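Local coordinates for protein 2-dehydro-3-deoxy-d-gluconate/2-dehydro-3-deoxy-phosphogluconate aldolase (Picrophilus torridus, PDB 4UXD) that is an aldolase of the dihydrodipicolinate synthetase family, built as a parallel beta/alpha barrel with extra C-terminal helices and assembled from four chains, at residues 214-217 and 218-222. Numbering follows the deposited sequence.
Sequences TSLE and LGASG
Gly219 N lies above the face of the Leu216 carbonyl, 64° out of its plane, and donates to Leu216 O across 2.9 Å. The next amide, Ala220 N, reaches Ser215 O at 2.7 Å with an N-H...O angle of 160°, tilted from the plane of that carbonyl. A helical bond from Leu218 N to Thr214 O (3.1 Å) precedes this pair; the same N-H also leans weakly on Ser215 O.

The side chains close round the turn. Ala220 points its methyl back at the helix, and its CB sits 3.6 Å from Ser215 CB. With CG beside the backbone N (chi1 -63°), the end of Leu216 swings back toward 218-222, although its CB points away, and CD2 comes within 3.7 Å of Ala220 O and also meets the CA of Gly222. Leu218 and Thr214 lie abreast, with Leu218 CD1 3.9 Å from Thr214 CG2. Leu218 also packs on Met192 and Leu195 of helix 188-195, and both Leu218 and Thr214 touch Thr214 of the second subunit. Ser215 OG is hydrogen-bonded to Gln206 NE2, at the end of strand 203-206, and to Leu211 O just ahead of the helix.

Gly219 has a positive phi, at which a side chain would collide with the carbonyl oxygen of Leu218. With that backbone turn and the paired bonds from Gly219 N and Ala220 N into the final turn, this is a Schellman motif, here ending helix 212-217 and steering the chain into strand 222-224 of the parallel beta/alpha barrel.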
ATOM      1  N   THR A 214      -7.687  15.350 -20.798  1.00 31.75           N
ATOM      2  CA  THR A 214      -6.246  15.394 -20.557  1.00 31.13           C
ATOM      3  C   THR A 214      -5.501  14.417 -21.484  1.00 31.56           C
ATOM      4  O   THR A 214      -4.460  14.757 -22.045  1.00 30.72           O
ATOM      5  CB  THR A 214      -5.917  15.071 -19.070  1.00 28.13           C
ATOM      6  OG1 THR A 214      -6.490  16.074 -18.222  1.00 16.01           O
ATOM      7  CG2 THR A 214      -4.398  14.998 -18.818  1.00 32.96           C
ATOM      8  N   SER A 215      -6.048  13.214 -21.658  1.00 30.40           N
ATOM      9  CA  SER A 215      -5.370  12.185 -22.436  1.00 34.44           C
ATOM     10  C   SER A 215      -5.318  12.548 -23.917  1.00 32.05           C
ATOM     11  O   SER A 215      -4.308  12.310 -24.588  1.00 32.30           O
ATOM     12  CB  SER A 215      -6.054  10.830 -22.260  1.00 32.82           C
ATOM     13  OG  SER A 215      -6.091  10.442 -20.904  1.00 23.50           O
ATOM     14  N   LEU A 216      -6.397  13.120 -24.434  1.00 31.04           N
ATOM     15  CA  LEU A 216      -6.386  13.582 -25.815  1.00 33.79           C
ATOM     16  C   LEU A 216      -5.351  14.707 -25.956  1.00 31.66           C
ATOM     17  O   LEU A 216      -4.578  14.736 -26.914  1.00 27.42           O
ATOM     18  CB  LEU A 216      -7.778  14.063 -26.267  1.00 33.52           C
ATOM     19  CG  LEU A 216      -8.940  13.066 -26.309  1.00 32.35           C
ATOM     20  CD1 LEU A 216     -10.153  13.671 -27.035  1.00 30.62           C
ATOM     21  CD2 LEU A 216      -8.548  11.730 -26.939  1.00 27.85           C
ATOM     22  N   GLU A 217      -5.320  15.623 -24.991  1.00 38.88           N
ATOM     23  CA  GLU A 217      -4.372  16.745 -25.056  1.00 40.16           C
ATOM     24  C   GLU A 217      -2.944  16.246 -25.186  1.00 27.25           C
ATOM     25  O   GLU A 217      -2.121  16.885 -25.817  1.00 29.09           O
ATOM     26  CB  GLU A 217      -4.482  17.628 -23.823  1.00 38.13           C
ATOM     27  CG  GLU A 217      -5.575  18.659 -23.856  1.00 45.11           C
ATOM     28  CD  GLU A 217      -5.522  19.548 -22.623  1.00 59.89           C
ATOM     29  OE1 GLU A 217      -4.705  19.252 -21.720  1.00 51.94           O
ATOM     30  OE2 GLU A 217      -6.269  20.549 -22.562  1.00 57.31           O
ATOM     31  N   LEU A 218      -2.675  15.094 -24.577  1.00 30.84           N
ATOM     32  CA  LEU A 218      -1.347  14.502 -24.545  1.00 23.03           C
ATOM     33  C   LEU A 218      -1.083  13.515 -25.690  1.00 30.95           C
ATOM     34  O   LEU A 218      -0.009  12.909 -25.751  1.00 25.12           O
ATOM     35  CB  LEU A 218      -1.149  13.791 -23.203  1.00 28.17           C
ATOM     36  CG  LEU A 218      -1.126  14.672 -21.962  1.00 21.17           C
ATOM     37  CD1 LEU A 218      -1.135  13.849 -20.688  1.00 25.24           C
ATOM     38  CD2 LEU A 218       0.098  15.567 -21.996  1.00 25.85           C
ATOM     39  N   GLY A 219      -2.066  13.333 -26.573  1.00 26.56           N
ATOM     40  CA  GLY A 219      -1.895  12.482 -27.731  1.00 19.76           C
ATOM     41  C   GLY A 219      -2.552  11.101 -27.678  1.00 31.67           C
ATOM     42  O   GLY A 219      -2.232  10.251 -28.510  1.00 25.65           O
ATOM     43  N   ALA A 220      -3.466  10.858 -26.739  1.00 29.75           N
ATOM     44  CA  ALA A 220      -4.143   9.550 -26.688  1.00 33.92           C
ATOM     45  C   ALA A 220      -4.954   9.262 -27.955  1.00 31.66           C
ATOM     46  O   ALA A 220      -5.610  10.153 -28.508  1.00 30.84           O
ATOM     47  CB  ALA A 220      -5.056   9.463 -25.480  1.00 30.07           C
ATOM     48  N   SER A 221      -4.939   8.004 -28.390  1.00 29.98           N
ATOM     49  CA  SER A 221      -5.717   7.596 -29.561  1.00 37.34           C
ATOM     50  C   SER A 221      -7.223   7.625 -29.286  1.00 34.46           C
ATOM     51  O   SER A 221      -8.024   7.580 -30.216  1.00 35.00           O
ATOM     52  CB  SER A 221      -5.301   6.199 -30.022  1.00 25.36           C
ATOM     53  OG  SER A 221      -3.894   6.064 -29.998  1.00 28.38           O
ATOM     54  N   GLY A 222      -7.601   7.718 -28.013  1.00 29.02           N
ATOM     55  CA  GLY A 222      -9.004   7.774 -27.623  1.00 30.79           C
ATOM     56  C   GLY A 222      -9.226   7.164 -26.247  1.00 33.31           C
ATOM     57  O   GLY A 222      -8.279   6.979 -25.479  1.00 29.73           O
TER